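Local structure of protein-S-isoprenylcysteine O-methyltransferase (5V7P) at residues Y30-N34 and L35-T39; L83-P86 and P87-I91; K153-H156 and W157-N160. The protein methylates the carboxyl group of isoprenylated C-terminal cysteines on proteins, using S-adenosyl-L-methionine as the methyl donor at the endoplasmic reticulum membrane. One frame throughout, in Å; residues are numbered along the deposited sequence.

Interaction 1: residues Y30-N34 and L35-T39. With MPG ([(Z)-octadec-9-enyl] (2R)-2,3-bis(oxidanyl)propanoate), chain Y.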
loop_
_atom_site.group_PDB
_atom_site.type_symbol
_atom_site.label_atom_id
_atom_site.label_comp_id
_atom_site.label_asym_id
_atom_site.label_seq_id
_atom_site.Cartn_x
_atom_site.Cartn_y
_atom_site.Cartn_z
ATOM N N TYR A 30 -34.431 -6.344 -17.981
ATOM C CA TYR A 30 -34.845 -5.990 -19.334
ATOM C C TYR A 30 -33.971 -6.634 -20.407
ATOM O O TYR A 30 -34.008 -6.207 -21.568
ATOM C CB TYR A 30 -34.851 -4.469 -19.502
ATOM C CG TYR A 30 -36.076 -3.802 -18.926
ATOM C CD1 TYR A 30 -37.295 -3.856 -19.591
ATOM C CD2 TYR A 30 -36.017 -3.117 -17.721
ATOM C CE1 TYR A 30 -38.420 -3.247 -19.070
ATOM C CE2 TYR A 30 -37.137 -2.506 -17.192
ATOM C CZ TYR A 30 -38.336 -2.574 -17.871
ATOM O OH TYR A 30 -39.453 -1.965 -17.346
ATOM N N GLY A 31 -33.187 -7.646 -20.045
ATOM C CA GLY A 31 -32.424 -8.409 -21.013
ATOM C C GLY A 31 -31.345 -7.613 -21.716
ATOM O O GLY A 31 -30.794 -8.069 -22.723
ATOM N N ILE A 32 -31.026 -6.426 -21.198
ATOM C CA ILE A 32 -29.949 -5.622 -21.766
ATOM C C ILE A 32 -28.641 -6.360 -21.518
ATOM O O ILE A 32 -28.058 -6.267 -20.431
ATOM C CB ILE A 32 -29.911 -4.200 -21.173
ATOM C CG1 ILE A 32 -31.271 -3.514 -21.339
ATOM C CG2 ILE A 32 -28.813 -3.374 -21.857
ATOM C CD1 ILE A 32 -31.369 -2.150 -20.685
ATOM N N THR A 33 -28.168 -7.095 -22.530
ATOM C CA THR A 33 -27.058 -8.021 -22.362
ATOM C C THR A 33 -25.779 -7.598 -23.069
ATOM O O THR A 33 -24.699 -8.022 -22.649
ATOM C CB THR A 33 -27.449 -9.420 -22.869
ATOM O OG1 THR A 33 -26.430 -10.363 -22.517
ATOM C CG2 THR A 33 -27.647 -9.432 -24.390
ATOM N N ASN A 34 -25.867 -6.794 -24.125
ATOM C CA ASN A 34 -24.682 -6.480 -24.912
ATOM C C ASN A 34 -23.635 -5.790 -24.045
ATOM O O ASN A 34 -23.930 -4.821 -23.338
ATOM C CB ASN A 34 -25.049 -5.602 -26.105
ATOM C CG ASN A 34 -23.890 -5.413 -27.060
ATOM O OD1 ASN A 34 -23.096 -4.488 -26.910
ATOM N ND2 ASN A 34 -23.779 -6.300 -28.043
ATOM N N LEU A 35 -22.402 -6.296 -24.113
ATOM C CA LEU A 35 -21.329 -5.779 -23.270
ATOM C C LEU A 35 -21.112 -4.286 -23.492
ATOM O O LEU A 35 -20.855 -3.545 -22.536
ATOM C CB LEU A 35 -20.042 -6.561 -23.543
ATOM C CG LEU A 35 -18.737 -6.049 -22.923
ATOM C CD1 LEU A 35 -18.740 -6.217 -21.411
ATOM C CD2 LEU A 35 -17.554 -6.771 -23.543
ATOM N N VAL A 36 -21.218 -3.824 -24.738
ATOM C CA VAL A 36 -20.906 -2.427 -25.021
ATOM C C VAL A 36 -22.068 -1.533 -24.617
ATOM O O VAL A 36 -21.864 -0.361 -24.276
ATOM C CB VAL A 36 -20.532 -2.211 -26.503
ATOM C CG1 VAL A 36 -19.903 -3.466 -27.123
ATOM C CG2 VAL A 36 -21.720 -1.710 -27.336
ATOM N N VAL A 37 -23.295 -2.053 -24.644
ATOM C CA VAL A 37 -24.438 -1.273 -24.184
ATOM C C VAL A 37 -24.364 -1.074 -22.677
ATOM O O VAL A 37 -24.551 0.038 -22.171
ATOM C CB VAL A 37 -25.754 -1.953 -24.602
ATOM C CG1 VAL A 37 -26.956 -1.194 -24.040
ATOM C CG2 VAL A 37 -25.838 -2.045 -26.118
ATOM N N ASN A 38 -24.098 -2.152 -21.937
ATOM C CA ASN A 38 -23.906 -2.027 -20.498
ATOM C C ASN A 38 -22.744 -1.095 -20.183
ATOM O O ASN A 38 -22.813 -0.301 -19.237
ATOM C CB ASN A 38 -23.673 -3.405 -19.879
ATOM C CG ASN A 38 -24.952 -4.206 -19.743
ATOM O OD1 ASN A 38 -25.600 -4.187 -18.696
ATOM N ND2 ASN A 38 -25.323 -4.916 -20.803
ATOM N N THR A 39 -21.669 -1.173 -20.970
ATOM C CA THR A 39 -20.531 -0.284 -20.766
ATOM C C THR A 39 -20.951 1.175 -20.892
ATOM O O THR A 39 -20.630 2.003 -20.032
ATOM C CB THR A 39 -19.424 -0.613 -21.771
ATOM O OG1 THR A 39 -19.005 -1.973 -21.594
ATOM C CG2 THR A 39 -18.217 0.307 -21.587
HETATM C C2 MPG Y . -23.178 -8.900 -19.489
HETATM C C3 MPG Y . -23.106 -7.461 -18.979
HETATM C C4 MPG Y . -21.652 -6.997 -19.012
HETATM C C5 MPG Y . -21.349 -6.129 -17.793
HETATM C C6 MPG Y . -19.913 -5.618 -17.901
HETATM C C7 MPG Y . -19.857 -4.093 -17.789
HETATM C C8 MPG Y . -18.697 -3.533 -18.614
HETATM C C9 MPG Y . -17.531 -3.144 -17.705
HETATM C C10 MPG Y . -16.318 -2.973 -18.195
HETATM C C11 MPG Y . -16.035 -3.162 -19.688
HETATM C C12 MPG Y . -14.667 -2.575 -20.030
HETATM C C13 MPG Y . -14.619 -2.236 -21.518
HETATM O O1 MPG Y . -24.675 -10.672 -20.053
HETATM C C1 MPG Y . -24.632 -9.356 -19.566
HETATM C CXD MPG Y . -26.408 -12.492 -20.476
HETATM O O2 MPG Y . -26.966 -13.504 -19.685
HETATM C C21 MPG Y . -25.384 -13.105 -21.431
HETATM O O3 MPG Y . -26.056 -13.729 -22.491
HETATM O O4 MPG Y . -26.111 -11.332 -18.458
HETATM C CX3 MPG Y . -25.731 -11.460 -19.573
#
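Asn-38 reaches back from the first turn of helix 35-56 and uses both N-H groups of its amide to bond two carbonyls of the loop before it. Asn-38 ND2 stands 3.1 Å from Ile-32 O. The bond from Asn-38 ND2 to Asn-34 O, 2.9 Å long, is nearly straight at 172°. Both oxygens lie in the amide plane, yet each carbonyl receives the nitrogen from above its own plane. Asn-34 O also accepts from Asn-38 N at 3.0 Å, so one residue grips this oxygen twice. Beside the amide, Ile-32 CG2 meets Val-37 CG1 at 3.6 Å, the side chains crossing at about a right angle.

The motif is a helix N-cap. Asn-34 swings CG anti to its own nitrogen (chi1 -172°), and its OD1 accepts from Val-36 N at 2.9 Å, the N-H bent and the donor above the side-chain carbonyl plane, with a weak bond from Val-37 N. Were Asn-38 replaced by an alanine, Ile-32 O would probably lose this donor, Asn-34 O would keep only the backbone one of the two described, and the loop could shift more freely.

The rotation of the Asn-38 amide is also set at its oxygen, where OD1 accepts from Tyr-80 OH and Asn-27 ND2. Thr-33 OG1 donates to ester oxygen O1 of the chain Y lipid at 3.0 Å, while Leu-35 CD1 packs 3.7 Å from C6 of its alkyl chain.

Interaction 2: residues L83-P86 and P87-I91. With MPG ([(Z)-octadec-9-enyl] (2R)-2,3-bis(oxidanyl)propanoate), chain S; MPG ([(Z)-octadec-9-enyl] (2R)-2,3-bis(oxidanyl)propanoate), chain Y.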
loop_
_atom_site.group_PDB
_atom_site.type_symbol
_atom_site.label_atom_id
_atom_site.label_comp_id
_atom_site.label_asym_id
_atom_site.label_seq_id
_atom_site.Cartn_x
_atom_site.Cartn_y
_atom_site.Cartn_z
ATOM N N LEU A 83 -22.497 -12.645 -11.346
ATOM C CA LEU A 83 -23.817 -13.264 -11.361
ATOM C C LEU A 83 -24.317 -13.580 -12.767
ATOM O O LEU A 83 -24.960 -14.615 -12.968
ATOM C CB LEU A 83 -24.825 -12.350 -10.656
ATOM C CG LEU A 83 -24.639 -12.189 -9.146
ATOM C CD1 LEU A 83 -25.481 -11.037 -8.624
ATOM C CD2 LEU A 83 -24.998 -13.476 -8.422
ATOM N N VAL A 84 -24.034 -12.720 -13.743
ATOM C CA VAL A 84 -24.670 -12.813 -15.051
ATOM C C VAL A 84 -23.704 -13.200 -16.164
ATOM O O VAL A 84 -24.159 -13.699 -17.205
ATOM C CB VAL A 84 -25.388 -11.494 -15.413
ATOM C CG1 VAL A 84 -26.139 -10.938 -14.208
ATOM C CG2 VAL A 84 -24.411 -10.450 -15.965
ATOM N N ALA A 85 -22.404 -12.985 -15.994
ATOM C CA ALA A 85 -21.466 -13.236 -17.074
ATOM C C ALA A 85 -21.318 -14.736 -17.318
ATOM O O ALA A 85 -21.705 -15.553 -16.477
ATOM C CB ALA A 85 -20.108 -12.618 -16.753
ATOM N N PRO A 86 -20.771 -15.127 -18.464
ATOM C CA PRO A 86 -20.560 -16.545 -18.726
ATOM C C PRO A 86 -19.681 -17.158 -17.656
ATOM O O PRO A 86 -18.833 -16.470 -17.055
ATOM C CB PRO A 86 -19.873 -16.560 -20.096
ATOM C CG PRO A 86 -20.265 -15.281 -20.735
ATOM C CD PRO A 86 -20.390 -14.292 -19.622
ATOM N N PRO A 87 -19.829 -18.460 -17.391
ATOM C CA PRO A 87 -18.941 -19.107 -16.412
ATOM C C PRO A 87 -17.475 -18.941 -16.757
ATOM O O PRO A 87 -16.622 -19.050 -15.868
ATOM C CB PRO A 87 -19.374 -20.577 -16.457
ATOM C CG PRO A 87 -19.989 -20.749 -17.805
ATOM C CD PRO A 87 -20.650 -19.441 -18.125
ATOM N N ASN A 88 -17.164 -18.689 -18.029
ATOM C CA ASN A 88 -15.796 -18.405 -18.439
ATOM C C ASN A 88 -15.259 -17.140 -17.775
ATOM O O ASN A 88 -14.041 -16.993 -17.619
ATOM C CB ASN A 88 -15.759 -18.271 -19.964
ATOM C CG ASN A 88 -14.358 -18.177 -20.508
ATOM O OD1 ASN A 88 -13.429 -18.774 -19.966
ATOM N ND2 ASN A 88 -14.191 -17.418 -21.582
ATOM N N ILE A 89 -16.144 -16.226 -17.384
ATOM C CA ILE A 89 -15.741 -14.899 -16.938
ATOM C C ILE A 89 -16.136 -14.599 -15.498
ATOM O O ILE A 89 -15.504 -13.731 -14.873
ATOM C CB ILE A 89 -16.325 -13.817 -17.874
ATOM C CG1 ILE A 89 -16.129 -14.203 -19.347
ATOM C CG2 ILE A 89 -15.701 -12.453 -17.588
ATOM C CD1 ILE A 89 -14.679 -14.369 -19.769
ATOM N N GLN A 90 -17.144 -15.275 -14.939
ATOM C CA GLN A 90 -17.685 -14.886 -13.639
ATOM C C GLN A 90 -16.598 -14.712 -12.585
ATOM O O GLN A 90 -16.747 -13.896 -11.670
ATOM C CB GLN A 90 -18.705 -15.923 -13.172
ATOM C CG GLN A 90 -19.978 -15.937 -13.999
ATOM C CD GLN A 90 -20.924 -17.045 -13.593
ATOM O OE1 GLN A 90 -20.507 -18.177 -13.355
ATOM N NE2 GLN A 90 -22.209 -16.722 -13.509
ATOM N N ILE A 91 -15.504 -15.466 -12.699
ATOM C CA ILE A 91 -14.419 -15.368 -11.728
ATOM C C ILE A 91 -13.931 -13.929 -11.608
ATOM O O ILE A 91 -13.689 -13.427 -10.503
ATOM C CB ILE A 91 -13.274 -16.317 -12.128
ATOM C CG1 ILE A 91 -13.757 -17.771 -12.150
ATOM C CG2 ILE A 91 -12.101 -16.169 -11.193
ATOM C CD1 ILE A 91 -14.406 -18.241 -10.868
HETATM C C2 MPG S . -22.841 -16.356 -7.171
HETATM C C3 MPG S . -22.099 -15.046 -6.912
HETATM C C4 MPG S . -22.710 -14.324 -5.711
HETATM C C5 MPG S . -22.108 -14.874 -4.421
HETATM C C6 MPG S . -20.725 -14.262 -4.197
HETATM C C7 MPG S . -20.117 -14.767 -2.886
HETATM C C8 MPG S . -19.912 -16.282 -2.889
HETATM C C9 MPG S . -19.020 -16.682 -4.065
HETATM C C10 MPG S . -18.827 -17.940 -4.399
HETATM C C11 MPG S . -19.471 -19.107 -3.652
HETATM C C12 MPG S . -20.699 -19.584 -4.424
HETATM C C13 MPG S . -21.600 -20.394 -3.494
HETATM C C14 MPG S . -20.795 -21.532 -2.864
HETATM O O1 MPG S . -20.798 -17.066 -8.197
HETATM C C1 MPG S . -22.190 -17.091 -8.343
HETATM C CXD MPG S . -18.593 -17.262 -9.435
HETATM O O2 MPG S . -18.123 -17.784 -10.648
HETATM C C21 MPG S . -17.834 -17.895 -8.270
HETATM O O3 MPG S . -17.381 -19.168 -8.641
HETATM O O4 MPG S . -20.645 -18.192 -10.130
HETATM C CX3 MPG S . -20.088 -17.554 -9.300
HETATM C C2 MPG Y . -23.178 -8.900 -19.489
HETATM C C3 MPG Y . -23.106 -7.461 -18.979
HETATM C C4 MPG Y . -21.652 -6.997 -19.012
HETATM C C5 MPG Y . -21.349 -6.129 -17.793
HETATM C C6 MPG Y . -19.913 -5.618 -17.901
HETATM C C7 MPG Y . -19.857 -4.093 -17.789
HETATM C C8 MPG Y . -18.697 -3.533 -18.614
HETATM C C9 MPG Y . -17.531 -3.144 -17.705
HETATM C C10 MPG Y . -16.318 -2.973 -18.195
HETATM C C11 MPG Y . -16.035 -3.162 -19.688
HETATM C C12 MPG Y . -14.667 -2.575 -20.030
HETATM C C13 MPG Y . -14.619 -2.236 -21.518
HETATM O O1 MPG Y . -24.675 -10.672 -20.053
HETATM C C1 MPG Y . -24.632 -9.356 -19.566
HETATM C CXD MPG Y . -26.408 -12.492 -20.476
HETATM O O2 MPG Y . -26.966 -13.504 -19.685
HETATM C C21 MPG Y . -25.384 -13.105 -21.431
HETATM O O3 MPG Y . -26.056 -13.729 -22.491
HETATM O O4 MPG Y . -26.111 -11.332 -18.458
HETATM C CX3 MPG Y . -25.731 -11.460 -19.573
#
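Ala-85 and Pro-86, with psi near 164° and 152°, extend the backbone after helix 59-84, and Gln-90, with CG beside its own nitrogen (chi1 -69°), folds its aliphatic stem back over them. The outcome is a close approach of Gln-90 CG to Ala-85 O, 3.0 Å apart. Ala-85 CB is directed toward 87-91 and meets Ile-89 CB at 4.1 Å, a plain apolar contact between two buried residues.

Pro-86 O is the polar centre of the turn, because it accepts from two successive backbone nitrogens. Ile-89 N comes to within 2.7 Å of Pro-86 O, well above the carbonyl plane. Gln-90 N, 3.0 Å from Pro-86 O, approaches almost in line with the C=O bond. These bonds span three and four residues, the spacing of a helix start, and they lead the chain into helix 90-113. Before them the two proline rings abut, Pro-86 CB lying 3.6 Å from Pro-87 CD, and neither residue has an N-H to offer.

Two lipids border the turn. Leu-83 CD2 lies 3.6 Å from C3 of the chain S molecule, whose hydroxyl O2 sits 3.2 Å from Gln-90 CB, and Val-84 packs on the ester end of the chain Y molecule. The stretch thus forms the short connection, probably lumenal, between helices 59-84 and 90-113, both predicted to cross the membrane; Ile-89 packs on Thr-146 of helix 129-148, and Ile-91 touches Phe-142 of that helix as well as His-156 and Ser-159 of helix 156-180.

Interaction 3: residues K153-H156 and W157-N160. With MPG ([(Z)-octadec-9-enyl] (2R)-2,3-bis(oxidanyl)propanoate), chain S; D10 (decane), chain N.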
loop_
_atom_site.group_PDB
_atom_site.type_symbol
_atom_site.label_atom_id
_atom_site.label_comp_id
_atom_site.label_asym_id
_atom_site.label_seq_id
_atom_site.Cartn_x
_atom_site.Cartn_y
_atom_site.Cartn_z
ATOM N N LYS A 153 -10.851 -21.407 -15.959
ATOM C CA LYS A 153 -11.558 -20.434 -15.136
ATOM C C LYS A 153 -12.939 -20.913 -14.712
ATOM O O LYS A 153 -13.617 -20.205 -13.957
ATOM C CB LYS A 153 -11.684 -19.105 -15.886
ATOM C CG LYS A 153 -10.388 -18.622 -16.524
ATOM C CD LYS A 153 -9.257 -18.493 -15.509
ATOM C CE LYS A 153 -8.011 -17.907 -16.153
ATOM N NZ LYS A 153 -6.874 -17.810 -15.203
ATOM N N GLU A 154 -13.372 -22.083 -15.174
ATOM C CA GLU A 154 -14.642 -22.667 -14.768
ATOM C C GLU A 154 -14.502 -23.588 -13.563
ATOM O O GLU A 154 -15.469 -24.263 -13.198
ATOM C CB GLU A 154 -15.263 -23.433 -15.939
ATOM C CG GLU A 154 -15.833 -22.535 -17.029
ATOM C CD GLU A 154 -16.185 -23.297 -18.291
ATOM O OE1 GLU A 154 -15.530 -23.064 -19.328
ATOM O OE2 GLU A 154 -17.109 -24.135 -18.246
ATOM N N ILE A 155 -13.328 -23.627 -12.941
ATOM C CA ILE A 155 -13.113 -24.445 -11.734
ATOM C C ILE A 155 -13.438 -23.537 -10.554
ATOM O O ILE A 155 -12.566 -22.997 -9.869
ATOM C CB ILE A 155 -11.693 -25.018 -11.669
ATOM C CG1 ILE A 155 -11.346 -25.737 -12.979
ATOM C CG2 ILE A 155 -11.571 -25.970 -10.487
ATOM C CD1 ILE A 155 -9.888 -26.134 -13.099
ATOM N N HIS A 156 -14.739 -23.373 -10.302
ATOM C CA HIS A 156 -15.193 -22.364 -9.352
ATOM C C HIS A 156 -14.791 -22.693 -7.918
ATOM O O HIS A 156 -14.551 -21.775 -7.124
ATOM C CB HIS A 156 -16.708 -22.200 -9.457
ATOM C CG HIS A 156 -17.152 -21.482 -10.697
ATOM N ND1 HIS A 156 -16.276 -21.111 -11.694
ATOM C CD2 HIS A 156 -18.376 -21.066 -11.098
ATOM C CE1 HIS A 156 -16.942 -20.498 -12.657
ATOM N NE2 HIS A 156 -18.219 -20.459 -12.320
ATOM N N TRP A 157 -14.708 -23.978 -7.561
ATOM C CA TRP A 157 -14.341 -24.322 -6.190
ATOM C C TRP A 157 -12.927 -23.860 -5.866
ATOM O O TRP A 157 -12.653 -23.458 -4.730
ATOM C CB TRP A 157 -14.483 -25.830 -5.953
ATOM C CG TRP A 157 -13.616 -26.686 -6.824
ATOM C CD1 TRP A 157 -13.955 -27.238 -8.025
ATOM C CD2 TRP A 157 -12.270 -27.100 -6.558
ATOM N NE1 TRP A 157 -12.904 -27.966 -8.525
ATOM C CE2 TRP A 157 -11.857 -27.897 -7.645
ATOM C CE3 TRP A 157 -11.374 -26.874 -5.510
ATOM C CZ2 TRP A 157 -10.587 -28.465 -7.714
ATOM C CZ3 TRP A 157 -10.113 -27.440 -5.581
ATOM C CH2 TRP A 157 -9.732 -28.226 -6.674
ATOM N N LEU A 158 -12.020 -23.898 -6.845
ATOM C CA LEU A 158 -10.677 -23.368 -6.625
ATOM C C LEU A 158 -10.722 -21.866 -6.374
ATOM O O LEU A 158 -10.105 -21.361 -5.430
ATOM C CB LEU A 158 -9.780 -23.678 -7.828
ATOM C CG LEU A 158 -8.523 -24.521 -7.597
ATOM C CD1 LEU A 158 -7.712 -24.604 -8.884
ATOM C CD2 LEU A 158 -7.658 -23.971 -6.470
ATOM N N SER A 159 -11.451 -21.135 -7.220
ATOM C CA SER A 159 -11.539 -19.686 -7.067
ATOM C C SER A 159 -12.174 -19.310 -5.734
ATOM O O SER A 159 -11.753 -18.342 -5.089
ATOM C CB SER A 159 -12.336 -19.093 -8.226
ATOM O OG SER A 159 -12.585 -17.713 -8.032
ATOM N N ASN A 160 -13.187 -20.066 -5.303
ATOM C CA ASN A 160 -13.826 -19.785 -4.021
ATOM C C ASN A 160 -12.877 -20.028 -2.857
ATOM O O ASN A 160 -13.045 -19.429 -1.790
ATOM C CB ASN A 160 -15.090 -20.629 -3.865
ATOM C CG ASN A 160 -16.164 -20.250 -4.861
ATOM O OD1 ASN A 160 -16.154 -19.148 -5.409
ATOM N ND2 ASN A 160 -17.099 -21.159 -5.101
HETATM C C2 MPG S . -22.841 -16.356 -7.171
HETATM C C3 MPG S . -22.099 -15.046 -6.912
HETATM C C4 MPG S . -22.710 -14.324 -5.711
HETATM C C5 MPG S . -22.108 -14.874 -4.421
HETATM C C6 MPG S . -20.725 -14.262 -4.197
HETATM C C7 MPG S . -20.117 -14.767 -2.886
HETATM C C8 MPG S . -19.912 -16.282 -2.889
HETATM C C9 MPG S . -19.020 -16.682 -4.065
HETATM C C10 MPG S . -18.827 -17.940 -4.399
HETATM C C11 MPG S . -19.471 -19.107 -3.652
HETATM C C12 MPG S . -20.699 -19.584 -4.424
HETATM C C13 MPG S . -21.600 -20.394 -3.494
HETATM C C14 MPG S . -20.795 -21.532 -2.864
HETATM O O1 MPG S . -20.798 -17.066 -8.197
HETATM C C1 MPG S . -22.190 -17.091 -8.343
HETATM C CXD MPG S . -18.593 -17.262 -9.435
HETATM O O2 MPG S . -18.123 -17.784 -10.648
HETATM C C21 MPG S . -17.834 -17.895 -8.270
HETATM O O3 MPG S . -17.381 -19.168 -8.641
HETATM O O4 MPG S . -20.645 -18.192 -10.130
HETATM C CX3 MPG S . -20.088 -17.554 -9.300
HETATM C C3 D10 N . -15.596 -28.797 -4.093
HETATM C C4 D10 N . -14.349 -29.630 -4.379
HETATM C C5 D10 N . -14.452 -30.240 -5.776
HETATM C C6 D10 N . -13.189 -31.048 -6.071
HETATM C C7 D10 N . -13.290 -31.666 -7.465
#
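Ile-155, the centre of an inverse gamma turn (phi -91°, psi 79°), is the N-cap of helix 156-180: its carbonyl takes weak bonds from Leu-158 N and Ser-159 N, and the first firm helical bond is Asn-160 N to His-156 O at 2.8 Å. Methyl CG2 of Ile-155 sits over one face of the Trp-157 indole, modelled 3.1 Å from NE1, an approach so short that its value is doubtful. It is offset toward the ring rim, and the two side chains run side by side in the same direction. Trp-157 reaches this place with CG between its own nitrogen and carbonyl carbon (chi1 61°). Bound decane covers the opposite face, its C6 3.8 Å above the ring plane.

The polar side-chain contacts belong to His-156, Ser-159 and Asn-160. The His-156 ring takes the diol of the chain S lipid against one face, with CG 3.1 Å from O3, while Lys-153 O lies at the ring edge, in plane. The same O3 gives a weak bond of 3.5 Å to Asn-160 OD1, and Ser-159 OG bonds to Ile-225 O. Indole on hydrocarbon and imidazole with amide on a hydroxylated headgroup are consistent with a helix start at the membrane interface.

Overall arrangement
All three interactions are local, each at the start of a helix, and they lie in series at the probable lumenal end of the bundle, away from the annotated cosubstrate site. Interactions 1 and 3 are surface contacts, whereas interaction 2 is partly buried. Interactions 2 and 3 touch directly through Ile-91, and both border the chain S lipid; interactions 1 and 2 do not touch, their nearest atoms being about 7 Å apart, but share the chain Y lipid and a bound decane. Side-chain amide bonds dominate interaction 1, a doubly used proline carbonyl interaction 2, and aromatic faces against ligands interaction 3.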